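Local coordinates for hemolysin activator protein CdiB (Acinetobacter baumannii ACICU, PDB 6WIL) that probably exports the partner toxin of a contact-dependent growth inhibition system across the outer membrane, as a TpsB transporter of the Omp85 superfamily, at residues E20-L25 / S270-Y275; H46-E51 / T97-N102; V57-L62 / H130-L135; N220-D225 / S555-Y560; S326-T331 / Q369-A374. All coordinates share one frame; numbering follows the deposited sequence.

Contact 1: residues E20-L25 / S270-Y275; sequences ELNQQL and SYFISY
Leu21, Asn22 and Leu25 of helix 8-27 gather round the ring of Phe272. This is a plug-helix contact. The N-terminal helix of the TpsB fold lies inside the 16-stranded barrel and rests on the inner face of strand 266-279. The two segments run in nearly the same sense, 32° apart, with their axes 11.1 Å from each other at the closest. The tight part is the ring of Phe272 with the three helix side chains about it. Leu21 CD2 sits over one face of the ring, 4.0 Å from its centroid, in a CH-pi contact. CG of Phe272 is anti to the backbone N (chi1 177°), and the ring reaches in toward the helix. Leu25 meets it tip to tip, with CD1 near the ring plane and 3.8 Å from CE2 of Phe272. The loose part is at Ser274, whose CB is 4.4 Å from Leu25 CD1. The far side of the helix, with Gln24, is exposed. Beside this contact, Ser270 OG is hydrogen-bonded to Gln14 of the same helix and to Asn289 of the next strand. The polar element at the ring is Asn22. Its amide plane is turned 71° from the ring, and OD1 comes 3.3 Å from CZ of Phe272.

Contact 2: residues H46-E51 / T97-N102; sequences HLVVEE and TQSLHN
Glu51 and Ser99 meet through two first torsions of the same sense. Glu51 has CG roughly anti to the carbonyl carbon (chi1 -33°, off the usual value). Ser99 has OG anti to the carbonyl carbon (chi1 -58°). The extended chain of Glu51 beyond CG carries the carboxylate to the first turn of helix 97-113. OE1 of Glu51 accepts from Ser99 N at 2.8 Å, on the syn side and 30° out of the carboxylate plane. It also accepts from Ser99 OG at 2.6 Å, from well above that plane but from the same face. OE2 of Glu51 uses its syn lone pair for Gln98 N, also at 2.8 Å. The N-H groups of the helix start probably favour the charged form of the glutamate. Ser99 OG has a second task. It accepts a nearly straight bond from Val49 N at 2.7 Å, so this one hydroxyl links the loop backbone to the carboxylate. Val49 CG2 packs beside this hydroxyl, 3.4 Å from Ser99 OG, and touches Gln98 CG. Further along, Leu47 O rests on Ser99 CA at 3.3 Å, and Leu47 CB stands 4.2 Å from Asn102 CB. The contact binds the loop before strand 55-56 to a POTRA helix. Gln88 holds the backbone N-H groups of Leu47 and Val48. The Cys54-Cys94 disulfide ties the chain just after the loop to strand 94-95, just before the helix. Leu47 also packs on Ile103 and Tyr106 of helix 97-113, and Val48 on Ile95 of strand 94-95.

Contact 3: residues V57-L62 / H130-L135; sequences VKEISL and HGNLNL
Asn132 lays its amide over one face of the Glu59 carboxylate, the two side chains pointing the same way. The planes are only 20° apart, with Glu59 CD 4.1 Å from Asn132 CG. Lys58 NZ stands above the carboxylate plane, on the side of Asn132, and forms a long salt bridge with Glu59 OE2 (3.5 Å). Lys58 has CG between the backbone N and the carbonyl carbon (chi1 71°), and farther out its CE lies 3.2 Å from His130 O. Ser61 and Asn134 continue this polar face of the sheet. The other face carries Ile60, Leu62, Leu133 and Leu135. Ile60 CG2 touches Leu133 CD2 at 4.1 Å, and Ile83 and Ile80 of helix 77-85 close over this side. Between the faces the backbones pair in parallel. Leu133 N bonds to Glu59 O. Ser61 N bonds to Leu133 O at 3.0 Å. Leu135 N then bonds to Ser61 O. Before the strands, Lys58 N bonds to Gly131 O at 2.7 Å. Strands 59-62 and 132-149 form the parallel pair of the POTRA fold, with helices 77-85 and 97-113 between them in sequence. The chemistry implies a two-sided sheet, with leucine and isoleucine packed under the helices and charged or amide groups on the reverse.

Contact 4: residues N220-D225 / S555-Y560; sequences NLSVDD and SINLSY
Ser555 meets Asp224 on the polar face of this antiparallel pair, where the first and last strands close the 16-stranded barrel. Ser555 OG is modelled 2.3 Å from Asp224 OD2. That bond is implausibly short, and the carboxylate oxygen is less surely placed. The same oxygen forms a salt bridge with Arg460, its exact geometry equally unsure. Ile556 follows on the apolar face. Its N and O form a hydrogen-bonded pair with Val223, both bonds at 2.9 Å. Its CB lies beside Val223 CG2 at 3.8 Å, the two side chains pointing the same way. Asn557 returns to the polar face opposite Ser222, a non-hydrogen-bonded pair. CG of Asn557 is anti to the backbone N (chi1 -175°), and ND2 is turned toward Ser222 OG, again doubtfully close. Leu558 exchanges two backbone bonds with Leu221, with Leu558 N to Leu221 O at 2.9 Å. Ser559 CB lies 3.3 Å from Asn220 OD1. Tyr560, the C-terminal residue, takes Leu221 CD1 at its ring edge, 3.4 Å from CE1, and its ring also meets Phe219. The alternation is that of an outer-membrane barrel. Serine, asparagine and aspartate probably face the lumen, while valine, isoleucine and leucine would face lipid.

Contact 5: residues S326-T331 / Q369-A374; sequences SGQHKT and QYLGNA
Tyr370 gives its backbone N-H to Gln328 O at 2.7 Å, the one hydrogen bond between 326-331 and 369-374, and His329 and Gln369 beside it form an antiparallel non-hydrogen-bonded pair. The donor is tilted 27° from the carbonyl plane. Gln369 CA also leans on the same oxygen at 3.4 Å. The side chains gather about Gln328. Its CB lies 3.5 Å from Tyr370 O, and its OE1 is 4.2 Å from Leu371 CD1. On the ring side, Tyr370 has CG anti to the carbonyl carbon (chi1 -54°), and CD2 comes 3.5 Å from Gln328 O. The ring edge is turned toward Gln328 CA. The contact stands at the base of the hairpin of strands 329-346 and 349-371, at the probably periplasmic end of the barrel. Residues 371-374 make a type II' turn into the next strand. Before strand 329-346, Ser326 OG accepts from Gln328 N at 3.0 Å, an ST turn, and is also hydrogen-bonded to His329 ND1. His329 NE2 is bonded in turn to Ser324. The bend at chi2 (90°) turns CD of Gln369 toward His329, and OE1 lies 3.7 Å from His329 CB. That oxygen is hydrogen-bonded to His367. Nearby, Lys330 NZ forms a salt bridge with Glu179 in the second POTRA domain, and the Tyr370 side chain rests on Gln31 and Pro34 of the N-terminal linker.

How the contacts relate
From the N terminus, contact 1 opens first, on the plug helix, and closes only at barrel strand 266-279. Contacts 2 and 3 both lie within that loop, in the first POTRA domain. They cross, since their segments alternate: 46-51, 57-62, 97-102, 130-135. They also touch, with Leu100 CD1 3.6 Å from Leu133 CD1. Contact 4 opens at 220-225, before contact 1 has closed, so these two cross. It closes at the C terminus and joins the ends of the barrel sheet. Contact 5 is nested inside it, between neighbouring strands of that sheet. The centres of contacts 1 and 4 are about 15 Å apart, whereas those of contacts 3 and 4 are about 68 Å apart.

Contact 1: residues E20-L25 / S270-Y275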
# COMPACT_ATOMS: atom_id res chain seq x y z
N GLU A 20 -7.42 10.27 -0.67
CA GLU A 20 -8.26 9.08 -0.81
C GLU A 20 -8.15 8.49 -2.20
O GLU A 20 -8.11 7.26 -2.37
CB GLU A 20 -9.71 9.43 -0.48
CG GLU A 20 -10.63 8.23 -0.35
CD GLU A 20 -11.84 8.51 0.53
OE1 GLU A 20 -12.95 8.68 -0.01
OE2 GLU A 20 -11.66 8.57 1.77
N LEU A 21 -8.06 9.34 -3.23
CA LEU A 21 -7.93 8.86 -4.60
C LEU A 21 -6.61 8.14 -4.82
O LEU A 21 -6.58 7.09 -5.47
CB LEU A 21 -8.08 10.03 -5.58
CG LEU A 21 -7.67 9.78 -7.04
CD1 LEU A 21 -8.53 8.71 -7.68
CD2 LEU A 21 -7.72 11.07 -7.84
N ASN A 22 -5.51 8.69 -4.30
CA ASN A 22 -4.22 8.03 -4.45
C ASN A 22 -4.18 6.69 -3.73
O ASN A 22 -3.56 5.74 -4.22
CB ASN A 22 -3.10 8.94 -3.93
CG ASN A 22 -2.42 9.72 -5.04
OD1 ASN A 22 -2.31 9.25 -6.17
ND2 ASN A 22 -1.96 10.92 -4.72
N GLN A 23 -4.83 6.60 -2.58
CA GLN A 23 -4.88 5.33 -1.86
C GLN A 23 -5.66 4.29 -2.65
O GLN A 23 -5.27 3.11 -2.69
CB GLN A 23 -5.50 5.53 -0.48
CG GLN A 23 -5.29 4.36 0.46
CD GLN A 23 -3.82 4.11 0.77
OE1 GLN A 23 -3.20 3.23 0.19
NE2 GLN A 23 -3.27 4.90 1.69
N GLN A 24 -6.76 4.70 -3.28
CA GLN A 24 -7.56 3.76 -4.06
C GLN A 24 -6.82 3.26 -5.29
O GLN A 24 -6.99 2.11 -5.69
CB GLN A 24 -8.89 4.41 -4.47
CG GLN A 24 -9.81 4.70 -3.30
CD GLN A 24 -11.01 5.54 -3.70
OE1 GLN A 24 -11.17 5.90 -4.86
NE2 GLN A 24 -11.85 5.87 -2.72
N LEU A 25 -5.99 4.11 -5.90
CA LEU A 25 -5.21 3.67 -7.05
C LEU A 25 -4.10 2.71 -6.63
O LEU A 25 -3.84 1.72 -7.32
CB LEU A 25 -4.63 4.87 -7.79
CG LEU A 25 -5.64 5.81 -8.46
CD1 LEU A 25 -4.94 7.07 -8.91
CD2 LEU A 25 -6.31 5.12 -9.63
N SER A 270 -11.29 19.77 -10.95
CA SER A 270 -10.02 19.15 -10.58
C SER A 270 -9.59 18.15 -11.65
O SER A 270 -10.37 17.28 -12.04
CB SER A 270 -10.13 18.45 -9.22
OG SER A 270 -8.96 17.72 -8.92
N TYR A 271 -8.33 18.27 -12.09
CA TYR A 271 -7.72 17.35 -13.04
C TYR A 271 -6.55 16.65 -12.37
O TYR A 271 -5.72 17.30 -11.72
CB TYR A 271 -7.24 18.11 -14.29
CG TYR A 271 -6.52 17.27 -15.33
CD1 TYR A 271 -5.18 16.93 -15.17
CD2 TYR A 271 -7.17 16.85 -16.48
CE1 TYR A 271 -4.52 16.17 -16.12
CE2 TYR A 271 -6.52 16.10 -17.44
CZ TYR A 271 -5.19 15.76 -17.25
OH TYR A 271 -4.54 15.01 -18.20
N PHE A 272 -6.48 15.32 -12.53
CA PHE A 272 -5.46 14.51 -11.88
C PHE A 272 -4.95 13.45 -12.85
O PHE A 272 -5.74 12.74 -13.47
CB PHE A 272 -6.01 13.84 -10.62
CG PHE A 272 -5.04 12.91 -9.94
CD1 PHE A 272 -4.09 13.40 -9.05
CD2 PHE A 272 -5.08 11.54 -10.17
CE1 PHE A 272 -3.20 12.55 -8.42
CE2 PHE A 272 -4.19 10.69 -9.54
CZ PHE A 272 -3.25 11.19 -8.66
N ILE A 273 -3.62 13.34 -12.96
CA ILE A 273 -2.98 12.34 -13.81
C ILE A 273 -1.91 11.63 -13.00
O ILE A 273 -1.14 12.27 -12.27
CB ILE A 273 -2.38 12.98 -15.08
CG1 ILE A 273 -1.45 12.00 -15.79
CG2 ILE A 273 -1.65 14.26 -14.74
CD1 ILE A 273 -0.89 12.52 -17.09
N SER A 274 -1.87 10.31 -13.11
CA SER A 274 -0.90 9.50 -12.39
C SER A 274 -0.30 8.47 -13.34
O SER A 274 -1.02 7.82 -14.10
CB SER A 274 -1.56 8.80 -11.19
OG SER A 274 -0.58 8.28 -10.31
N TYR A 275 1.02 8.34 -13.30
CA TYR A 275 1.74 7.34 -14.07
C TYR A 275 2.64 6.54 -13.13
O TYR A 275 3.29 7.11 -12.25
CB TYR A 275 2.56 7.97 -15.18
CG TYR A 275 3.21 6.99 -16.12
CD1 TYR A 275 2.44 6.16 -16.94
CD2 TYR A 275 4.59 6.90 -16.22
CE1 TYR A 275 3.03 5.27 -17.81
CE2 TYR A 275 5.19 6.01 -17.10
CZ TYR A 275 4.41 5.20 -17.88
OH TYR A 275 5.00 4.31 -18.75

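Contact 2: residues H46-E51 / T97-N102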
# COMPACT_ATOMS: atom_id res chain seq x y z
N HIS A 46 15.40 -30.00 19.44
CA HIS A 46 16.52 -30.91 19.59
C HIS A 46 16.77 -31.60 18.26
O HIS A 46 15.90 -32.30 17.74
CB HIS A 46 16.24 -31.95 20.69
CG HIS A 46 15.39 -31.43 21.80
ND1 HIS A 46 14.04 -31.73 21.90
CD2 HIS A 46 15.68 -30.65 22.87
CE1 HIS A 46 13.55 -31.15 22.98
NE2 HIS A 46 14.52 -30.48 23.58
N LEU A 47 17.97 -31.39 17.71
CA LEU A 47 18.41 -32.09 16.51
C LEU A 47 19.25 -33.32 16.82
O LEU A 47 19.16 -34.31 16.09
CB LEU A 47 19.22 -31.15 15.62
CG LEU A 47 18.57 -29.78 15.33
CD1 LEU A 47 19.57 -28.84 14.67
CD2 LEU A 47 17.33 -29.95 14.48
N VAL A 48 20.04 -33.28 17.89
CA VAL A 48 20.91 -34.38 18.27
C VAL A 48 20.19 -35.28 19.26
O VAL A 48 19.64 -34.79 20.26
CB VAL A 48 22.23 -33.85 18.86
CG1 VAL A 48 23.15 -35.00 19.25
CG2 VAL A 48 22.92 -32.93 17.87
N VAL A 49 20.19 -36.58 18.99
CA VAL A 49 19.62 -37.58 19.89
C VAL A 49 20.68 -38.63 20.17
O VAL A 49 21.74 -38.66 19.54
CB VAL A 49 18.35 -38.23 19.30
CG1 VAL A 49 17.24 -37.20 19.15
CG2 VAL A 49 18.65 -38.88 17.96
N GLU A 50 20.40 -39.49 21.16
CA GLU A 50 21.32 -40.56 21.53
C GLU A 50 21.10 -41.76 20.61
O GLU A 50 19.97 -42.26 20.50
CB GLU A 50 21.11 -40.95 22.99
N GLU A 51 22.17 -42.22 19.96
CA GLU A 51 22.06 -43.16 18.85
C GLU A 51 23.05 -44.31 18.99
O GLU A 51 24.05 -44.21 19.70
CB GLU A 51 22.29 -42.46 17.52
CG GLU A 51 21.79 -41.04 17.53
CD GLU A 51 21.46 -40.54 16.16
OE1 GLU A 51 21.99 -39.48 15.78
OE2 GLU A 51 20.67 -41.21 15.46
N THR A 97 22.80 -41.54 12.60
CA THR A 97 22.03 -41.34 11.38
C THR A 97 20.79 -40.48 11.61
O THR A 97 20.43 -39.65 10.77
CB THR A 97 21.63 -42.69 10.76
OG1 THR A 97 20.69 -43.35 11.61
CG2 THR A 97 22.85 -43.57 10.57
N GLN A 98 20.12 -40.66 12.75
CA GLN A 98 18.89 -39.91 12.98
C GLN A 98 19.17 -38.44 13.25
O GLN A 98 18.44 -37.57 12.76
CB GLN A 98 18.08 -40.54 14.11
CG GLN A 98 16.79 -39.79 14.42
CD GLN A 98 15.91 -39.61 13.19
OE1 GLN A 98 15.73 -40.55 12.41
NE2 GLN A 98 15.38 -38.41 13.01
N SER A 99 20.21 -38.12 14.03
CA SER A 99 20.55 -36.72 14.26
C SER A 99 21.05 -36.06 12.98
O SER A 99 20.77 -34.89 12.73
CB SER A 99 21.61 -36.57 15.36
OG SER A 99 21.18 -37.15 16.57
N LEU A 100 21.83 -36.80 12.18
CA LEU A 100 22.30 -36.25 10.92
C LEU A 100 21.13 -35.91 10.00
O LEU A 100 21.15 -34.87 9.33
CB LEU A 100 23.25 -37.24 10.24
CG LEU A 100 23.84 -36.83 8.89
CD1 LEU A 100 24.58 -35.51 9.01
CD2 LEU A 100 24.77 -37.91 8.36
N HIS A 101 20.10 -36.75 9.99
CA HIS A 101 18.91 -36.45 9.21
C HIS A 101 18.22 -35.19 9.71
O HIS A 101 17.71 -34.39 8.91
CB HIS A 101 17.95 -37.64 9.25
CG HIS A 101 16.73 -37.47 8.40
ND1 HIS A 101 16.77 -36.89 7.14
CD2 HIS A 101 15.43 -37.80 8.61
CE1 HIS A 101 15.56 -36.88 6.63
NE2 HIS A 101 14.73 -37.42 7.50
N ASN A 102 18.21 -34.98 11.03
CA ASN A 102 17.56 -33.80 11.59
C ASN A 102 18.38 -32.54 11.33
O ASN A 102 17.82 -31.48 11.04
CB ASN A 102 17.33 -33.99 13.09
CG ASN A 102 16.33 -35.08 13.39
OD1 ASN A 102 15.50 -35.43 12.54
ND2 ASN A 102 16.38 -35.63 14.60

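Contact 3: residues V57-L62 / H130-L135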
# COMPACT_ATOMS: atom_id res chain seq x y z
N VAL A 57 31.53 -35.03 15.70
CA VAL A 57 31.81 -34.01 14.70
C VAL A 57 32.69 -32.94 15.33
O VAL A 57 32.42 -32.46 16.44
CB VAL A 57 30.50 -33.43 14.12
CG1 VAL A 57 29.58 -34.55 13.69
CG2 VAL A 57 29.80 -32.51 15.10
N LYS A 58 33.78 -32.61 14.66
CA LYS A 58 34.66 -31.55 15.12
C LYS A 58 34.72 -30.37 14.17
O LYS A 58 35.28 -29.33 14.53
CB LYS A 58 36.08 -32.09 15.36
CG LYS A 58 36.86 -32.45 14.11
CD LYS A 58 38.09 -33.26 14.48
CE LYS A 58 38.97 -33.56 13.28
NZ LYS A 58 39.79 -32.39 12.85
N GLU A 59 34.15 -30.50 12.96
CA GLU A 59 34.10 -29.41 12.00
C GLU A 59 32.80 -29.51 11.22
O GLU A 59 32.48 -30.58 10.69
CB GLU A 59 35.30 -29.45 11.03
CG GLU A 59 36.66 -29.63 11.69
CD GLU A 59 37.81 -29.34 10.75
OE1 GLU A 59 37.56 -29.06 9.56
OE2 GLU A 59 38.97 -29.38 11.21
N ILE A 60 32.07 -28.40 11.15
CA ILE A 60 30.91 -28.28 10.26
C ILE A 60 31.26 -27.25 9.21
O ILE A 60 31.56 -26.09 9.53
CB ILE A 60 29.64 -27.88 11.02
CG1 ILE A 60 29.45 -28.77 12.25
CG2 ILE A 60 28.43 -27.98 10.10
CD1 ILE A 60 28.51 -28.19 13.29
N SER A 61 31.24 -27.66 7.94
CA SER A 61 31.70 -26.81 6.86
C SER A 61 30.75 -26.92 5.68
O SER A 61 30.02 -27.90 5.53
CB SER A 61 33.12 -27.18 6.41
OG SER A 61 33.95 -27.48 7.53
N LEU A 62 30.76 -25.88 4.85
CA LEU A 62 30.12 -25.90 3.55
C LEU A 62 31.20 -26.11 2.50
O LEU A 62 32.18 -25.37 2.46
CB LEU A 62 29.34 -24.61 3.28
CG LEU A 62 28.45 -24.63 2.04
CD1 LEU A 62 27.34 -25.66 2.20
CD2 LEU A 62 27.88 -23.24 1.75
N HIS A 130 36.70 -38.63 9.51
CA HIS A 130 37.62 -37.81 10.27
C HIS A 130 36.90 -36.80 11.16
O HIS A 130 37.47 -35.79 11.55
CB HIS A 130 38.59 -37.09 9.33
CG HIS A 130 39.11 -37.95 8.22
ND1 HIS A 130 40.29 -38.65 8.31
CD2 HIS A 130 38.61 -38.22 7.00
CE1 HIS A 130 40.49 -39.32 7.19
NE2 HIS A 130 39.48 -39.07 6.37
N GLY A 131 35.63 -37.07 11.49
CA GLY A 131 34.86 -36.17 12.32
C GLY A 131 34.44 -34.87 11.65
O GLY A 131 34.02 -33.94 12.35
N ASN A 132 34.53 -34.78 10.33
CA ASN A 132 34.19 -33.55 9.61
C ASN A 132 32.80 -33.70 8.99
O ASN A 132 32.60 -34.49 8.07
CB ASN A 132 35.23 -33.25 8.53
CG ASN A 132 36.56 -32.84 9.11
OD1 ASN A 132 36.72 -32.76 10.33
ND2 ASN A 132 37.54 -32.60 8.25
N LEU A 133 31.84 -32.93 9.50
CA LEU A 133 30.53 -32.84 8.87
C LEU A 133 30.61 -31.83 7.74
O LEU A 133 30.71 -30.62 7.99
CB LEU A 133 29.46 -32.45 9.89
CG LEU A 133 28.07 -32.33 9.26
CD1 LEU A 133 27.65 -33.65 8.63
CD2 LEU A 133 27.04 -31.87 10.28
N ASN A 134 30.58 -32.31 6.51
CA ASN A 134 30.74 -31.46 5.33
C ASN A 134 29.41 -31.41 4.58
O ASN A 134 28.97 -32.42 4.02
CB ASN A 134 31.87 -31.97 4.45
CG ASN A 134 33.24 -31.65 5.02
OD1 ASN A 134 33.37 -30.79 5.88
ND2 ASN A 134 34.26 -32.33 4.52
N LEU A 135 28.79 -30.24 4.58
CA LEU A 135 27.54 -30.02 3.88
C LEU A 135 27.80 -29.42 2.51
O LEU A 135 28.80 -28.73 2.29
CB LEU A 135 26.62 -29.10 4.67
CG LEU A 135 26.02 -29.69 5.95
CD1 LEU A 135 25.06 -28.70 6.57
CD2 LEU A 135 25.32 -31.00 5.64

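Contact 4: residues N220-D225 / S555-Y560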
# COMPACT_ATOMS: atom_id res chain seq x y z
N ASN A 220 -14.62 5.05 -15.19
CA ASN A 220 -15.35 5.11 -13.93
C ASN A 220 -16.02 6.47 -13.84
O ASN A 220 -15.34 7.50 -13.76
CB ASN A 220 -14.42 4.89 -12.74
CG ASN A 220 -13.93 3.46 -12.65
OD1 ASN A 220 -14.57 2.62 -12.03
ND2 ASN A 220 -12.78 3.19 -13.27
N LEU A 221 -17.35 6.48 -13.88
CA LEU A 221 -18.13 7.70 -13.69
C LEU A 221 -18.85 7.62 -12.35
O LEU A 221 -19.54 6.64 -12.06
CB LEU A 221 -19.13 7.90 -14.82
CG LEU A 221 -18.48 8.11 -16.19
CD1 LEU A 221 -18.42 6.80 -16.95
CD2 LEU A 221 -19.21 9.18 -16.98
N SER A 222 -18.67 8.66 -11.53
CA SER A 222 -19.26 8.72 -10.20
C SER A 222 -20.05 10.01 -10.03
O SER A 222 -19.68 11.06 -10.56
CB SER A 222 -18.20 8.64 -9.10
OG SER A 222 -17.73 7.32 -8.93
N VAL A 223 -21.14 9.91 -9.27
CA VAL A 223 -21.87 11.06 -8.78
C VAL A 223 -22.10 10.87 -7.29
O VAL A 223 -22.46 9.77 -6.85
CB VAL A 223 -23.21 11.25 -9.52
CG1 VAL A 223 -22.97 11.77 -10.92
CG2 VAL A 223 -23.99 9.95 -9.56
N ASP A 224 -21.86 11.92 -6.51
CA ASP A 224 -22.05 11.86 -5.07
C ASP A 224 -22.86 13.07 -4.61
O ASP A 224 -22.60 14.20 -5.03
CB ASP A 224 -20.71 11.82 -4.32
CG ASP A 224 -20.88 11.47 -2.85
OD1 ASP A 224 -21.56 12.22 -2.13
OD2 ASP A 224 -20.34 10.43 -2.43
N ASP A 225 -23.84 12.81 -3.75
CA ASP A 225 -24.70 13.85 -3.17
C ASP A 225 -24.68 13.67 -1.66
O ASP A 225 -25.40 12.84 -1.11
CB ASP A 225 -26.11 13.76 -3.74
CG ASP A 225 -27.15 14.45 -2.87
OD1 ASP A 225 -26.87 15.56 -2.37
OD2 ASP A 225 -28.24 13.88 -2.70
N SER A 555 -23.80 7.74 -3.11
CA SER A 555 -22.74 7.60 -4.09
C SER A 555 -23.15 6.56 -5.13
O SER A 555 -23.64 5.48 -4.78
CB SER A 555 -21.43 7.19 -3.43
OG SER A 555 -20.97 8.20 -2.55
N ILE A 556 -22.96 6.90 -6.40
CA ILE A 556 -23.25 6.00 -7.52
C ILE A 556 -22.03 5.99 -8.44
O ILE A 556 -21.55 7.05 -8.84
CB ILE A 556 -24.50 6.45 -8.29
CG1 ILE A 556 -25.77 6.14 -7.50
CG2 ILE A 556 -24.55 5.78 -9.65
CD1 ILE A 556 -26.18 4.68 -7.56
N ASN A 557 -21.54 4.80 -8.77
CA ASN A 557 -20.43 4.65 -9.70
C ASN A 557 -20.78 3.63 -10.77
O ASN A 557 -21.56 2.71 -10.55
CB ASN A 557 -19.15 4.24 -8.95
CG ASN A 557 -17.94 4.19 -9.86
OD1 ASN A 557 -17.66 3.16 -10.47
ND2 ASN A 557 -17.23 5.30 -9.97
N LEU A 558 -20.22 3.83 -11.97
CA LEU A 558 -20.36 2.90 -13.09
C LEU A 558 -18.99 2.67 -13.71
O LEU A 558 -18.36 3.62 -14.18
CB LEU A 558 -21.34 3.44 -14.15
CG LEU A 558 -21.44 2.86 -15.58
CD1 LEU A 558 -21.96 1.39 -15.66
CD2 LEU A 558 -22.19 3.89 -16.54
N SER A 559 -18.53 1.42 -13.69
CA SER A 559 -17.28 1.04 -14.33
C SER A 559 -17.57 0.22 -15.58
O SER A 559 -18.51 -0.58 -15.59
CB SER A 559 -16.37 0.26 -13.37
OG SER A 559 -17.04 -0.89 -12.87
N TYR A 560 -16.78 0.44 -16.63
CA TYR A 560 -16.93 -0.32 -17.87
C TYR A 560 -15.67 -0.18 -18.73
O TYR A 560 -14.79 0.62 -18.43
CB TYR A 560 -18.16 0.14 -18.66
CG TYR A 560 -18.10 1.58 -19.14
CD1 TYR A 560 -18.51 2.62 -18.33
CD2 TYR A 560 -17.63 1.88 -20.41
CE1 TYR A 560 -18.46 3.93 -18.77
CE2 TYR A 560 -17.58 3.18 -20.86
CZ TYR A 560 -17.99 4.21 -20.03
OH TYR A 560 -17.94 5.51 -20.47

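Contact 5: residues S326-T331 / Q369-A374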
# COMPACT_ATOMS: atom_id res chain seq x y z
N SER A 326 7.93 -11.37 2.23
CA SER A 326 7.76 -12.81 2.43
C SER A 326 6.33 -13.16 2.04
O SER A 326 5.57 -12.32 1.55
CB SER A 326 8.05 -13.22 3.87
OG SER A 326 6.88 -13.06 4.67
N GLY A 327 5.96 -14.41 2.30
CA GLY A 327 4.60 -14.84 2.06
C GLY A 327 3.57 -14.12 2.91
O GLY A 327 2.38 -14.15 2.58
N GLN A 328 4.00 -13.47 3.99
CA GLN A 328 3.06 -12.81 4.89
C GLN A 328 3.37 -11.33 5.12
O GLN A 328 2.69 -10.70 5.94
CB GLN A 328 3.02 -13.54 6.24
CG GLN A 328 2.78 -15.03 6.13
CD GLN A 328 2.05 -15.60 7.32
OE1 GLN A 328 0.82 -15.62 7.35
NE2 GLN A 328 2.81 -16.06 8.31
N HIS A 329 4.36 -10.76 4.44
CA HIS A 329 4.65 -9.35 4.67
C HIS A 329 5.35 -8.75 3.46
O HIS A 329 5.97 -9.46 2.66
CB HIS A 329 5.48 -9.15 5.94
CG HIS A 329 6.96 -9.18 5.71
ND1 HIS A 329 7.68 -10.36 5.62
CD2 HIS A 329 7.86 -8.18 5.57
CE1 HIS A 329 8.96 -10.08 5.42
NE2 HIS A 329 9.10 -8.77 5.39
N LYS A 330 5.25 -7.43 3.36
CA LYS A 330 5.92 -6.65 2.32
C LYS A 330 6.28 -5.29 2.90
O LYS A 330 5.41 -4.59 3.42
CB LYS A 330 5.04 -6.50 1.08
CG LYS A 330 5.69 -5.80 -0.09
CD LYS A 330 4.88 -6.03 -1.36
CE LYS A 330 5.30 -5.08 -2.47
NZ LYS A 330 4.57 -5.36 -3.74
N THR A 331 7.56 -4.93 2.82
CA THR A 331 8.08 -3.69 3.39
C THR A 331 8.86 -2.93 2.34
O THR A 331 9.65 -3.51 1.59
CB THR A 331 8.99 -3.97 4.61
OG1 THR A 331 8.27 -4.72 5.59
CG2 THR A 331 9.47 -2.66 5.23
N GLN A 369 1.18 -6.53 6.25
CA GLN A 369 1.34 -7.77 7.00
C GLN A 369 0.06 -8.59 6.91
O GLN A 369 -1.04 -8.05 7.04
CB GLN A 369 1.69 -7.50 8.47
CG GLN A 369 1.88 -8.75 9.32
CD GLN A 369 3.31 -9.25 9.33
OE1 GLN A 369 4.25 -8.46 9.39
NE2 GLN A 369 3.47 -10.57 9.27
N TYR A 370 0.22 -9.89 6.69
CA TYR A 370 -0.90 -10.82 6.60
C TYR A 370 -0.84 -11.82 7.74
O TYR A 370 0.24 -12.33 8.08
CB TYR A 370 -0.91 -11.57 5.27
CG TYR A 370 -0.86 -10.69 4.05
CD1 TYR A 370 -2.01 -10.13 3.52
CD2 TYR A 370 0.35 -10.43 3.41
CE1 TYR A 370 -1.97 -9.32 2.40
CE2 TYR A 370 0.40 -9.63 2.29
CZ TYR A 370 -0.76 -9.07 1.79
OH TYR A 370 -0.70 -8.28 0.67
N LEU A 371 -2.00 -12.11 8.32
CA LEU A 371 -2.14 -13.21 9.27
C LEU A 371 -3.52 -13.80 9.08
O LEU A 371 -4.53 -13.11 9.29
CB LEU A 371 -1.93 -12.74 10.72
CG LEU A 371 -1.69 -13.87 11.72
CD1 LEU A 371 -0.54 -14.77 11.26
CD2 LEU A 371 -1.41 -13.31 13.11
N GLY A 372 -3.58 -15.06 8.66
CA GLY A 372 -4.86 -15.65 8.30
C GLY A 372 -5.46 -14.90 7.13
O GLY A 372 -4.84 -14.73 6.08
N ASN A 373 -6.70 -14.43 7.31
CA ASN A 373 -7.37 -13.60 6.33
C ASN A 373 -7.34 -12.12 6.72
O ASN A 373 -8.04 -11.32 6.10
CB ASN A 373 -8.82 -14.06 6.14
CG ASN A 373 -8.93 -15.56 5.96
OD1 ASN A 373 -9.64 -16.23 6.70
ND2 ASN A 373 -8.21 -16.09 4.98
N ALA A 374 -6.56 -11.76 7.73
CA ALA A 374 -6.47 -10.38 8.18
C ALA A 374 -5.31 -9.68 7.48
O ALA A 374 -4.26 -10.27 7.24
CB ALA A 374 -6.29 -10.31 9.70